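Local coordinates for ribosomal-protein-S5-alanine N-acetyltransferase (Vibrio fischeri, PDB 3IGR) that probably transfers an acetyl group from acetyl-CoA to the N-terminal alanine of ribosomal protein uS5, at residues 153-158 and 171-176; 8-13 and 72-77; 84-89 and 97-102. All coordinates share one frame; numbering follows the deposited sequence.

Contact 1: 153-158 and 171-176; sequences FVKEGE and DHILTS
Ser176, Leu174 and Glu158 carry this antiparallel pairing at the C-terminal end of the GNAT sheet, where strand 168-178 lies between strands 132-137 and 154-162, the usual order in the family. A classic beta bulge interrupts it: Glu156 and Gly157 both face Leu174. Leu174 O takes the N-H of Glu156 at 2.7 Å (N to O) and only a weak second bond from Gly157 N, while Leu174 N reaches back to Gly157 O. The leucine side chain packs beside Gly157, which has none, with Leu174 CB 3.9 Å from Gly157 O. At the Ser176 end, backbone bonds run both ways between Ser176 and Val154. The hydroxyl adds a third grip: chi1 of 76° sets OG between the backbone N and the carbonyl carbon, from where it donates to Glu156 OE2. It meets that oxygen from well above the carboxylate plane, while Glu156 OE1 forms a salt bridge to Arg132. Glu158 stretches out at the other end, its CG 3.4 Å from His172 O and its carboxylate beside the tip of Ile173, with OE2 3.9 Å from Ile173 CD1. Glu158 OE1 lies 3.7 Å from Asp171 OD2, two like charges close together; Asp171 OD1 accepts the N-H of Lys161. The two carboxylates are turned 71° apart, and Glu158 OE1 comes within 3.4 Å of Asp171 CB.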
ATOM      1  N   PHE A 153      -2.225 -10.872  -2.225  1.00 13.00           N
ATOM      2  CA  PHE A 153      -2.812 -12.167  -2.635  1.00 12.72           C
ATOM      3  C   PHE A 153      -2.197 -12.605  -3.949  1.00 12.94           C
ATOM      4  O   PHE A 153      -1.961 -11.781  -4.820  1.00 12.36           O
ATOM      5  CB  PHE A 153      -4.328 -12.075  -2.784  1.00 12.55           C
ATOM      6  CG  PHE A 153      -5.065 -12.097  -1.471  1.00 10.99           C
ATOM      7  CD1 PHE A 153      -5.031 -11.001  -0.617  1.00 10.14           C
ATOM      8  CD2 PHE A 153      -5.805 -13.213  -1.100  1.00  9.64           C
ATOM      9  CE1 PHE A 153      -5.716 -11.015   0.600  1.00 11.36           C
ATOM     10  CE2 PHE A 153      -6.490 -13.249   0.127  1.00 11.83           C
ATOM     11  CZ  PHE A 153      -6.458 -12.149   0.973  1.00 10.08           C
ATOM     12  N   VAL A 154      -1.898 -13.895  -4.064  1.00 12.42           N
ATOM     13  CA  VAL A 154      -1.220 -14.432  -5.239  1.00 12.35           C
ATOM     14  C   VAL A 154      -2.228 -15.271  -6.023  1.00 12.54           C
ATOM     15  O   VAL A 154      -2.904 -16.135  -5.443  1.00 12.07           O
ATOM     16  CB  VAL A 154       0.007 -15.292  -4.817  1.00 11.90           C
ATOM     17  CG1 VAL A 154       0.667 -15.998  -6.038  1.00 13.11           C
ATOM     18  CG2 VAL A 154       1.035 -14.418  -4.111  1.00 12.42           C
ATOM     19  N   LYS A 155      -2.347 -15.004  -7.322  1.00 11.68           N
ATOM     20  CA  LYS A 155      -3.200 -15.807  -8.198  1.00 11.66           C
ATOM     21  C   LYS A 155      -2.738 -17.275  -8.208  1.00 11.37           C
ATOM     22  O   LYS A 155      -1.573 -17.556  -8.474  1.00 11.56           O
ATOM     23  CB  LYS A 155      -3.206 -15.232  -9.631  1.00 11.75           C
ATOM     24  CG  LYS A 155      -4.039 -16.059 -10.637  1.00 11.80           C
ATOM     25  CD  LYS A 155      -3.943 -15.507 -12.073  1.00 13.83           C
ATOM     26  CE  LYS A 155      -4.620 -16.444 -13.056  1.00 14.06           C
ATOM     27  NZ  LYS A 155      -4.807 -15.814 -14.404  1.00 13.83           N
ATOM     28  N   GLU A 156      -3.659 -18.193  -7.928  1.00 10.65           N
ATOM     29  CA  GLU A 156      -3.373 -19.629  -7.947  1.00 10.94           C
ATOM     30  C   GLU A 156      -3.884 -20.322  -9.197  1.00 10.82           C
ATOM     31  O   GLU A 156      -3.445 -21.424  -9.516  1.00 11.04           O
ATOM     32  CB  GLU A 156      -3.996 -20.303  -6.729  1.00 10.43           C
ATOM     33  CG  GLU A 156      -3.352 -19.845  -5.450  1.00 11.96           C
ATOM     34  CD  GLU A 156      -3.760 -20.659  -4.260  1.00 12.32           C
ATOM     35  OE1 GLU A 156      -4.871 -21.231  -4.252  1.00 14.59           O
ATOM     36  OE2 GLU A 156      -2.961 -20.702  -3.321  1.00 12.67           O
ATOM     37  N   GLY A 157      -4.844 -19.680  -9.872  1.00 10.68           N
ATOM     38  CA  GLY A 157      -5.469 -20.235 -11.070  1.00 10.29           C
ATOM     39  C   GLY A 157      -6.809 -19.613 -11.404  1.00  9.70           C
ATOM     40  O   GLY A 157      -7.139 -18.509 -10.970  1.00  9.09           O
ATOM     41  N   GLU A 158      -7.574 -20.332 -12.203  1.00 10.18           N
ATOM     42  CA  GLU A 158      -8.872 -19.859 -12.624  1.00 11.10           C
ATOM     43  C   GLU A 158      -9.849 -21.012 -12.674  1.00 11.14           C
ATOM     44  O   GLU A 158      -9.557 -22.089 -13.241  1.00 10.26           O
ATOM     45  CB  GLU A 158      -8.808 -19.184 -14.002  1.00 11.29           C
ATOM     46  CG  GLU A 158     -10.164 -18.566 -14.370  1.00 14.26           C
ATOM     47  CD  GLU A 158     -10.146 -17.721 -15.620  1.00 17.83           C
ATOM     48  OE1 GLU A 158     -11.234 -17.310 -16.061  1.00 19.26           O
ATOM     49  OE2 GLU A 158      -9.055 -17.464 -16.161  1.00 19.67           O
ATOM     50  N   ASP A 171     -16.883 -17.300 -14.518  1.00 11.76           N
ATOM     51  CA  ASP A 171     -15.481 -17.615 -14.288  1.00 11.51           C
ATOM     52  C   ASP A 171     -14.973 -16.801 -13.070  1.00 12.08           C
ATOM     53  O   ASP A 171     -15.419 -15.669 -12.843  1.00 11.52           O
ATOM     54  CB  ASP A 171     -14.639 -17.262 -15.543  1.00 11.67           C
ATOM     55  CG  ASP A 171     -14.987 -18.112 -16.783  1.00 12.00           C
ATOM     56  OD1 ASP A 171     -15.798 -19.057 -16.700  1.00 14.17           O
ATOM     57  OD2 ASP A 171     -14.419 -17.848 -17.865  1.00 10.95           O
ATOM     58  N   HIS A 172     -14.071 -17.386 -12.272  1.00 11.57           N
ATOM     59  CA  HIS A 172     -13.437 -16.666 -11.169  1.00 12.13           C
ATOM     60  C   HIS A 172     -11.960 -16.947 -11.115  1.00 12.72           C
ATOM     61  O   HIS A 172     -11.535 -18.098 -11.316  1.00 12.86           O
ATOM     62  CB  HIS A 172     -14.003 -17.106  -9.823  1.00 12.28           C
ATOM     63  CG  HIS A 172     -15.350 -16.537  -9.518  1.00 12.56           C
ATOM     64  ND1 HIS A 172     -15.602 -15.788  -8.394  1.00 13.24           N
ATOM     65  CD2 HIS A 172     -16.526 -16.636 -10.177  1.00 12.57           C
ATOM     66  CE1 HIS A 172     -16.876 -15.446  -8.366  1.00 13.85           C
ATOM     67  NE2 HIS A 172     -17.463 -15.956  -9.435  1.00 14.88           N
ATOM     68  N   ILE A 173     -11.187 -15.905 -10.813  1.00 12.00           N
ATOM     69  CA  ILE A 173      -9.772 -16.046 -10.515  1.00 12.03           C
ATOM     70  C   ILE A 173      -9.626 -16.554  -9.093  1.00 11.77           C
ATOM     71  O   ILE A 173     -10.273 -16.041  -8.193  1.00 13.10           O
ATOM     72  CB  ILE A 173      -9.012 -14.694 -10.671  1.00 11.56           C
ATOM     73  CG1 ILE A 173      -9.245 -14.087 -12.064  1.00 12.51           C
ATOM     74  CG2 ILE A 173      -7.536 -14.871 -10.382  1.00 10.78           C
ATOM     75  CD1 ILE A 173      -8.754 -14.944 -13.226  1.00 14.64           C
ATOM     76  N   LEU A 174      -8.802 -17.569  -8.885  1.00 11.93           N
ATOM     77  CA  LEU A 174      -8.560 -18.058  -7.527  1.00 12.67           C
ATOM     78  C   LEU A 174      -7.269 -17.438  -7.014  1.00 12.44           C
ATOM     79  O   LEU A 174      -6.242 -17.457  -7.699  1.00 12.29           O
ATOM     80  CB  LEU A 174      -8.464 -19.595  -7.488  1.00 12.78           C
ATOM     81  CG  LEU A 174      -9.552 -20.373  -8.253  1.00 13.77           C
ATOM     82  CD1 LEU A 174      -9.183 -21.830  -8.417  1.00 14.31           C
ATOM     83  CD2 LEU A 174     -10.890 -20.220  -7.569  1.00 14.58           C
ATOM     84  N   THR A 175      -7.327 -16.882  -5.816  1.00 12.20           N
ATOM     85  CA  THR A 175      -6.152 -16.253  -5.219  1.00 13.10           C
ATOM     86  C   THR A 175      -6.027 -16.637  -3.757  1.00 12.94           C
ATOM     87  O   THR A 175      -7.009 -17.077  -3.122  1.00 12.38           O
ATOM     88  CB  THR A 175      -6.182 -14.692  -5.337  1.00 13.70           C
ATOM     89  OG1 THR A 175      -7.093 -14.138  -4.371  1.00 14.63           O
ATOM     90  CG2 THR A 175      -6.585 -14.242  -6.726  1.00 13.68           C
ATOM     91  N   SER A 176      -4.825 -16.482  -3.205  1.00 12.71           N
ATOM     92  CA  SER A 176      -4.662 -16.734  -1.786  1.00 13.10           C
ATOM     93  C   SER A 176      -3.542 -15.903  -1.187  1.00 12.74           C
ATOM     94  O   SER A 176      -2.683 -15.386  -1.895  1.00 12.38           O
ATOM     95  CB  SER A 176      -4.407 -18.220  -1.527  1.00 13.25           C
ATOM     96  OG  SER A 176      -3.076 -18.517  -1.886  1.00 17.38           O
TER

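Contact 2: 8-13 and 72-77; sequences EHYQVR and VVDKNE
Gln11 and Val73 form the hydrogen-bonded pair of a short antiparallel pairing, with Val73 N to Gln11 O at 2.8 Å and Gln11 N to Val73 O at 3.0 Å, and Lys75 N extends it by binding His9 O. Next to this last bond the His9 imidazole is flanked on both faces and at one edge. Asn76 ND2 lies 3.7 Å above one face of the His9 ring, near the rim, the amide plane only 10° from that of the ring; Tyr10 CE2 lies over the opposite face; Asp74 OD1 comes in at the edge, 3.1 Å from His9 CD2. Weak bonds from the backbone N of Asn76 and Glu77 also reach Asp74 OD1, and Tyr107 holds OD2. Lys75 CD is 3.9 Å from Gln11 CB; beyond it the chain bends (chi3 70°), and NZ forms a salt bridge with Glu6. Val73 CG2 sits over one face of the Arg13 guanidinium, 4.2 Å from NH2; Asp19 is the charge partner of Arg13. The pairing lies near the N-terminal end of the GNAT sheet. On the face opposite Gln11 and Val73, the side chains of Tyr10, Val12 and Val72 touch helix 112-126, with strand 4-7 beyond strand 10-14 and strand 79-90 beyond strand 68-74.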
ATOM      1  N   GLU A   8      -9.413   6.683  10.448  1.00 11.17           N
ATOM      2  CA  GLU A   8     -10.172   7.857  10.044  1.00 11.88           C
ATOM      3  C   GLU A   8     -11.480   7.945  10.829  1.00 11.65           C
ATOM      4  O   GLU A   8     -11.437   7.887  12.054  1.00 11.86           O
ATOM      5  CB  GLU A   8     -10.362   7.887   8.527  1.00 12.14           C
ATOM      6  CG  GLU A   8      -9.327   8.792   7.850  1.00 14.07           C
ATOM      7  CD  GLU A   8      -8.883   8.263   6.512  1.00 16.47           C
ATOM      8  OE1 GLU A   8      -8.174   8.997   5.793  1.00 16.70           O
ATOM      9  OE2 GLU A   8      -9.251   7.115   6.173  1.00 18.03           O
ATOM     10  N   HIS A   9     -12.622   8.074  10.151  1.00 11.60           N
ATOM     11  CA  HIS A   9     -13.924   8.052  10.840  1.00 11.44           C
ATOM     12  C   HIS A   9     -14.668   6.702  10.715  1.00 11.29           C
ATOM     13  O   HIS A   9     -15.901   6.635  10.796  1.00 11.57           O
ATOM     14  CB  HIS A   9     -14.801   9.248  10.430  1.00 11.40           C
ATOM     15  CG  HIS A   9     -15.056   9.351   8.955  1.00 11.74           C
ATOM     16  ND1 HIS A   9     -14.227  10.050   8.102  1.00 12.26           N
ATOM     17  CD2 HIS A   9     -16.064   8.869   8.189  1.00 11.64           C
ATOM     18  CE1 HIS A   9     -14.707   9.980   6.871  1.00 11.66           C
ATOM     19  NE2 HIS A   9     -15.823   9.273   6.899  1.00 10.78           N
ATOM     20  N   TYR A  10     -13.898   5.631  10.544  1.00 11.18           N
ATOM     21  CA  TYR A  10     -14.436   4.273  10.378  1.00 10.68           C
ATOM     22  C   TYR A  10     -14.023   3.321  11.500  1.00 11.18           C
ATOM     23  O   TYR A  10     -12.983   3.509  12.142  1.00 10.53           O
ATOM     24  CB  TYR A  10     -13.997   3.690   9.032  1.00 10.25           C
ATOM     25  CG  TYR A  10     -14.353   4.573   7.866  1.00  9.77           C
ATOM     26  CD1 TYR A  10     -15.659   4.604   7.372  1.00  9.22           C
ATOM     27  CD2 TYR A  10     -13.405   5.413   7.277  1.00  9.93           C
ATOM     28  CE1 TYR A  10     -16.005   5.429   6.313  1.00  9.76           C
ATOM     29  CE2 TYR A  10     -13.750   6.250   6.203  1.00  9.16           C
ATOM     30  CZ  TYR A  10     -15.055   6.242   5.730  1.00 10.14           C
ATOM     31  OH  TYR A  10     -15.436   7.044   4.675  1.00 11.96           O
ATOM     32  N   GLN A  11     -14.860   2.315  11.735  1.00 10.88           N
ATOM     33  CA  GLN A  11     -14.570   1.239  12.683  1.00 11.19           C
ATOM     34  C   GLN A  11     -14.899  -0.106  12.036  1.00 10.67           C
ATOM     35  O   GLN A  11     -15.975  -0.265  11.461  1.00 10.31           O
ATOM     36  CB  GLN A  11     -15.405   1.393  13.960  1.00 11.60           C
ATOM     37  CG  GLN A  11     -15.247   0.210  14.924  1.00 13.51           C
ATOM     38  CD  GLN A  11     -16.097   0.328  16.170  1.00 16.74           C
ATOM     39  OE1 GLN A  11     -16.997   1.169  16.251  1.00 17.74           O
ATOM     40  NE2 GLN A  11     -15.820  -0.523  17.153  1.00 17.21           N
ATOM     41  N   VAL A  12     -13.959  -1.047  12.113  1.00 10.08           N
ATOM     42  CA  VAL A  12     -14.161  -2.416  11.646  1.00  9.33           C
ATOM     43  C   VAL A  12     -14.232  -3.266  12.902  1.00  9.73           C
ATOM     44  O   VAL A  12     -13.317  -3.248  13.736  1.00 10.04           O
ATOM     45  CB  VAL A  12     -13.002  -2.916  10.744  1.00  9.76           C
ATOM     46  CG1 VAL A  12     -13.335  -4.287  10.126  1.00  7.86           C
ATOM     47  CG2 VAL A  12     -12.703  -1.902   9.649  1.00  8.28           C
ATOM     48  N   ARG A  13     -15.332  -3.994  13.051  1.00  9.33           N
ATOM     49  CA  ARG A  13     -15.569  -4.760  14.258  1.00  8.81           C
ATOM     50  C   ARG A  13     -16.438  -5.933  13.899  1.00  8.41           C
ATOM     51  O   ARG A  13     -16.999  -5.978  12.805  1.00  8.66           O
ATOM     52  CB  ARG A  13     -16.235  -3.898  15.348  1.00  8.81           C
ATOM     53  CG  ARG A  13     -17.590  -3.296  14.969  1.00  9.04           C
ATOM     54  CD  ARG A  13     -18.385  -2.953  16.226  1.00  9.22           C
ATOM     55  NE  ARG A  13     -19.621  -2.216  15.954  1.00  9.38           N
ATOM     56  CZ  ARG A  13     -20.759  -2.765  15.529  1.00  9.92           C
ATOM     57  NH1 ARG A  13     -20.848  -4.077  15.301  1.00  7.28           N
ATOM     58  NH2 ARG A  13     -21.818  -1.995  15.327  1.00  9.28           N
ATOM     59  N   VAL A  72     -18.022  -2.733   8.501  1.00 12.28           N
ATOM     60  CA  VAL A  72     -17.320  -1.467   8.483  1.00 12.46           C
ATOM     61  C   VAL A  72     -18.364  -0.381   8.793  1.00 12.64           C
ATOM     62  O   VAL A  72     -19.390  -0.283   8.113  1.00 12.97           O
ATOM     63  CB  VAL A  72     -16.674  -1.173   7.122  1.00 12.20           C
ATOM     64  CG1 VAL A  72     -15.921   0.165   7.195  1.00 11.32           C
ATOM     65  CG2 VAL A  72     -15.748  -2.309   6.685  1.00 11.73           C
ATOM     66  N   VAL A  73     -18.106   0.408   9.829  1.00 12.65           N
ATOM     67  CA  VAL A  73     -19.059   1.415  10.274  1.00 12.77           C
ATOM     68  C   VAL A  73     -18.515   2.803  10.004  1.00 12.89           C
ATOM     69  O   VAL A  73     -17.367   3.095  10.341  1.00 12.74           O
ATOM     70  CB  VAL A  73     -19.369   1.278  11.784  1.00 12.67           C
ATOM     71  CG1 VAL A  73     -20.272   2.456  12.281  1.00 11.57           C
ATOM     72  CG2 VAL A  73     -20.022  -0.060  12.063  1.00 12.40           C
ATOM     73  N   ASP A  74     -19.340   3.650   9.386  1.00 12.70           N
ATOM     74  CA  ASP A  74     -19.070   5.080   9.354  1.00 12.47           C
ATOM     75  C   ASP A  74     -19.565   5.646  10.687  1.00 12.63           C
ATOM     76  O   ASP A  74     -20.766   5.715  10.943  1.00 12.74           O
ATOM     77  CB  ASP A  74     -19.793   5.743   8.180  1.00 12.69           C
ATOM     78  CG  ASP A  74     -19.379   7.198   7.966  1.00 12.02           C
ATOM     79  OD1 ASP A  74     -18.892   7.863   8.901  1.00 11.99           O
ATOM     80  OD2 ASP A  74     -19.550   7.681   6.834  1.00 11.80           O
ATOM     81  N   LYS A  75     -18.628   6.017  11.545  1.00 12.70           N
ATOM     82  CA  LYS A  75     -18.964   6.538  12.868  1.00 13.19           C
ATOM     83  C   LYS A  75     -19.667   7.893  12.794  1.00 13.05           C
ATOM     84  O   LYS A  75     -20.487   8.207  13.646  1.00 13.26           O
ATOM     85  CB  LYS A  75     -17.712   6.624  13.742  1.00 12.87           C
ATOM     86  CG  LYS A  75     -17.195   5.258  14.201  1.00 13.32           C
ATOM     87  CD  LYS A  75     -15.675   5.268  14.410  1.00 14.79           C
ATOM     88  CE  LYS A  75     -15.231   6.079  15.612  1.00 15.16           C
ATOM     89  NZ  LYS A  75     -13.753   5.965  15.810  1.00 14.94           N
ATOM     90  N   ASN A  76     -19.339   8.682  11.777  1.00 13.05           N
ATOM     91  CA  ASN A  76     -19.972   9.983  11.568  1.00 13.37           C
ATOM     92  C   ASN A  76     -21.461   9.877  11.222  1.00 13.16           C
ATOM     93  O   ASN A  76     -22.267  10.709  11.639  1.00 12.63           O
ATOM     94  CB  ASN A  76     -19.230  10.763  10.484  1.00 13.57           C
ATOM     95  CG  ASN A  76     -17.923  11.357  10.978  1.00 14.33           C
ATOM     96  OD1 ASN A  76     -17.510  11.142  12.116  1.00 15.64           O
ATOM     97  ND2 ASN A  76     -17.272  12.124  10.117  1.00 15.77           N
ATOM     98  N   GLU A  77     -21.823   8.847  10.464  1.00 13.08           N
ATOM     99  CA  GLU A  77     -23.211   8.689  10.040  1.00 13.13           C
ATOM    100  C   GLU A  77     -23.925   7.536  10.735  1.00 13.02           C
ATOM    101  O   GLU A  77     -25.116   7.329  10.519  1.00 12.86           O
ATOM    102  CB  GLU A  77     -23.293   8.581   8.516  1.00 13.15           C
ATOM    103  CG  GLU A  77     -22.486   9.688   7.828  1.00 14.19           C
ATOM    104  CD  GLU A  77     -22.913   9.982   6.408  1.00 14.38           C
ATOM    105  OE1 GLU A  77     -23.566   9.135   5.776  1.00 15.56           O
ATOM    106  OE2 GLU A  77     -22.584  11.079   5.915  1.00 16.40           O
TER

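Contact 3: 84-89 and 97-102; sequences VSYSNI and GHVGYS
Val99 turns CG2 anti to its backbone N, leaving CG1 between the N and the carbonyl carbon (chi1 62°), and so presents CG2 to Tyr86 and Val84 on the facing strand. Tyr86 holds CG anti to its carbonyl carbon (chi1 -62°), and its ring lies alongside the valine, both side chains pointing the same way. Tyr86 CE1 is 3.5 Å from Val99 CG2, and Val99 CB also touches this part of the ring. The same methyl meets Val84 CG1 at 3.6 Å, so one branch of Val99 contacts two side chains of strand 79-90. Further along this face, Val84 CG2 rests against Tyr101 CB. The tyrosine hydroxyls find partners on helices: Tyr86 OH pairs with Thr120 on helix 112-126, and Tyr101 OH with Ser144 on helix 142-150.

Four backbone bonds fix the register. Ser85 and Gly100 exchange two, the shorter being Ser85 N to Gly100 O at 2.7 Å, and Ser87 and His98 exchange two more. On the face opposite Tyr86, Ser87 OG stands 4.0 Å from His98 CB. Beyond the corner at Asn88, Ile89 comes against Gly97, which has no side chain, and their CA atoms approach to 4.2 Å.

The arrangement is an antiparallel beta hairpin at the centre of the GNAT fold. Strand 96-103 continues the sheet to the parallel strand 132-137, paired with it at Gly97 and Val99; in GNAT enzymes these two strands typically part further along, and acetyl-CoA probably binds in that opening here too.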
ATOM      1  N   VAL A  84     -16.725  -7.579   5.772  1.00 11.80           N
ATOM      2  CA  VAL A  84     -15.609  -8.471   5.430  1.00 12.12           C
ATOM      3  C   VAL A  84     -15.935  -9.741   6.169  1.00 12.39           C
ATOM      4  O   VAL A  84     -15.995  -9.742   7.398  1.00 12.37           O
ATOM      5  CB  VAL A  84     -14.207  -7.920   5.855  1.00 12.32           C
ATOM      6  CG1 VAL A  84     -13.094  -8.841   5.374  1.00 11.57           C
ATOM      7  CG2 VAL A  84     -13.958  -6.510   5.273  1.00 12.88           C
ATOM      8  N   SER A  85     -16.187 -10.814   5.424  1.00 12.51           N
ATOM      9  CA  SER A  85     -16.685 -12.049   6.030  1.00 12.41           C
ATOM     10  C   SER A  85     -15.688 -13.175   5.835  1.00 12.18           C
ATOM     11  O   SER A  85     -15.341 -13.498   4.705  1.00 12.10           O
ATOM     12  CB  SER A  85     -18.020 -12.436   5.406  1.00 12.06           C
ATOM     13  OG  SER A  85     -18.414 -13.725   5.858  1.00 14.27           O
ATOM     14  N   TYR A  86     -15.231 -13.768   6.937  1.00 12.50           N
ATOM     15  CA  TYR A  86     -14.354 -14.950   6.890  1.00 12.13           C
ATOM     16  C   TYR A  86     -15.221 -16.158   7.220  1.00 11.88           C
ATOM     17  O   TYR A  86     -15.797 -16.242   8.311  1.00 12.13           O
ATOM     18  CB  TYR A  86     -13.177 -14.817   7.859  1.00 11.72           C
ATOM     19  CG  TYR A  86     -12.303 -13.645   7.507  1.00 12.73           C
ATOM     20  CD1 TYR A  86     -11.258 -13.785   6.599  1.00 11.56           C
ATOM     21  CD2 TYR A  86     -12.565 -12.368   8.029  1.00 12.36           C
ATOM     22  CE1 TYR A  86     -10.463 -12.698   6.256  1.00  9.52           C
ATOM     23  CE2 TYR A  86     -11.774 -11.272   7.683  1.00 10.99           C
ATOM     24  CZ  TYR A  86     -10.730 -11.453   6.790  1.00  9.87           C
ATOM     25  OH  TYR A  86      -9.963 -10.397   6.411  1.00  9.81           O
ATOM     26  N   SER A  87     -15.338 -17.057   6.249  1.00 11.11           N
ATOM     27  CA  SER A  87     -16.219 -18.206   6.338  1.00 11.36           C
ATOM     28  C   SER A  87     -15.510 -19.447   5.827  1.00 11.19           C
ATOM     29  O   SER A  87     -14.400 -19.362   5.287  1.00 10.34           O
ATOM     30  CB  SER A  87     -17.455 -17.968   5.478  1.00 11.73           C
ATOM     31  OG  SER A  87     -17.066 -17.847   4.118  1.00 12.40           O
ATOM     32  N   ASN A  88     -16.152 -20.597   5.992  1.00 11.25           N
ATOM     33  CA  ASN A  88     -15.604 -21.828   5.460  1.00 12.42           C
ATOM     34  C   ASN A  88     -14.258 -22.060   6.145  1.00 12.27           C
ATOM     35  O   ASN A  88     -13.272 -22.408   5.503  1.00 12.27           O
ATOM     36  CB  ASN A  88     -15.373 -21.618   3.966  1.00 13.15           C
ATOM     37  CG  ASN A  88     -15.948 -22.685   3.136  1.00 16.17           C
ATOM     38  OD1 ASN A  88     -17.021 -22.502   2.535  1.00 19.70           O
ATOM     39  ND2 ASN A  88     -15.261 -23.819   3.065  1.00 16.36           N
ATOM     40  N   ILE A  89     -14.205 -21.812   7.447  1.00 11.82           N
ATOM     41  CA  ILE A  89     -12.962 -21.950   8.169  1.00 12.08           C
ATOM     42  C   ILE A  89     -12.712 -23.414   8.550  1.00 11.77           C
ATOM     43  O   ILE A  89     -13.596 -24.074   9.095  1.00 10.57           O
ATOM     44  CB  ILE A  89     -12.951 -21.038   9.399  1.00 12.70           C
ATOM     45  CG1 ILE A  89     -12.897 -19.566   8.947  1.00 14.83           C
ATOM     46  CG2 ILE A  89     -11.786 -21.386  10.328  1.00 11.92           C
ATOM     47  CD1 ILE A  89     -12.973 -18.570  10.100  1.00 17.01           C
ATOM     48  N   GLY A  97      -9.393 -20.347   5.403  1.00 12.05           N
ATOM     49  CA  GLY A  97     -10.737 -19.799   5.300  1.00 12.03           C
ATOM     50  C   GLY A  97     -10.902 -18.927   4.076  1.00 12.24           C
ATOM     51  O   GLY A  97      -9.924 -18.571   3.406  1.00 11.98           O
ATOM     52  N   HIS A  98     -12.152 -18.603   3.801  1.00 11.30           N
ATOM     53  CA  HIS A  98     -12.536 -17.790   2.670  1.00 11.96           C
ATOM     54  C   HIS A  98     -12.890 -16.394   3.149  1.00 11.57           C
ATOM     55  O   HIS A  98     -13.580 -16.233   4.157  1.00 11.88           O
ATOM     56  CB  HIS A  98     -13.740 -18.425   1.966  1.00 11.80           C
ATOM     57  CG  HIS A  98     -14.228 -17.649   0.788  1.00 13.52           C
ATOM     58  ND1 HIS A  98     -13.745 -17.850  -0.490  1.00 15.01           N
ATOM     59  CD2 HIS A  98     -15.153 -16.661   0.691  1.00 12.54           C
ATOM     60  CE1 HIS A  98     -14.362 -17.029  -1.326  1.00 13.52           C
ATOM     61  NE2 HIS A  98     -15.219 -16.297  -0.635  1.00 13.25           N
ATOM     62  N   VAL A  99     -12.415 -15.392   2.419  1.00 11.45           N
ATOM     63  CA  VAL A  99     -12.802 -14.012   2.657  1.00 11.48           C
ATOM     64  C   VAL A  99     -13.703 -13.533   1.516  1.00 11.47           C
ATOM     65  O   VAL A  99     -13.409 -13.753   0.322  1.00 11.58           O
ATOM     66  CB  VAL A  99     -11.573 -13.057   2.850  1.00 10.80           C
ATOM     67  CG1 VAL A  99     -10.665 -13.003   1.610  1.00 10.90           C
ATOM     68  CG2 VAL A  99     -12.052 -11.636   3.272  1.00 11.89           C
ATOM     69  N   GLY A 100     -14.801 -12.893   1.896  1.00 10.90           N
ATOM     70  CA  GLY A 100     -15.687 -12.198   0.939  1.00 12.00           C
ATOM     71  C   GLY A 100     -15.972 -10.818   1.512  1.00 11.90           C
ATOM     72  O   GLY A 100     -16.087 -10.669   2.730  1.00 13.82           O
ATOM     73  N   TYR A 101     -16.088  -9.809   0.664  1.00 11.56           N
ATOM     74  CA  TYR A 101     -16.263  -8.431   1.168  1.00 11.56           C
ATOM     75  C   TYR A 101     -17.142  -7.618   0.236  1.00 11.44           C
ATOM     76  O   TYR A 101     -17.300  -7.952  -0.939  1.00 10.73           O
ATOM     77  CB  TYR A 101     -14.912  -7.704   1.354  1.00 10.96           C
ATOM     78  CG  TYR A 101     -13.967  -7.926   0.200  1.00 12.04           C
ATOM     79  CD1 TYR A 101     -12.995  -8.912   0.275  1.00 13.37           C
ATOM     80  CD2 TYR A 101     -14.069  -7.174  -0.983  1.00 13.70           C
ATOM     81  CE1 TYR A 101     -12.147  -9.159  -0.774  1.00 15.57           C
ATOM     82  CE2 TYR A 101     -13.221  -7.400  -2.039  1.00 13.49           C
ATOM     83  CZ  TYR A 101     -12.259  -8.399  -1.927  1.00 13.72           C
ATOM     84  OH  TYR A 101     -11.402  -8.670  -2.952  1.00 14.76           O
ATOM     85  N   SER A 102     -17.690  -6.533   0.769  1.00 11.31           N
ATOM     86  CA  SER A 102     -18.464  -5.604  -0.027  1.00 11.77           C
ATOM     87  C   SER A 102     -18.335  -4.218   0.580  1.00 11.78           C
ATOM     88  O   SER A 102     -17.975  -4.065   1.761  1.00 11.42           O
ATOM     89  CB  SER A 102     -19.947  -6.033  -0.091  1.00 12.07           C
ATOM     90  OG  SER A 102     -20.559  -5.941   1.187  1.00 12.80           O
TER

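How the contacts relate
From the N terminus, contact 2 comes first: it brings strand 10-14 against strand 68-74, closing a long loop that contains helices 20-29, 31-34 and 48-63. Strand 79-90 follows as the next neighbour in the sheet, and contact 3 closes the short hairpin to strand 96-103. After helix 112-126, strand 132-137 and helix 142-150, contact 1 joins strand 154-162 to strand 168-178, closing a 12-residue excursion that holds strand 164-165 and no helix. The three closures follow one another in series, neither nested nor crossed, yet all belong to one mixed sheet. Contacts 1 and 2 lie on opposite sides of the chain's centre, their centres about 30 Å apart, whereas contact 3 lies near that centre.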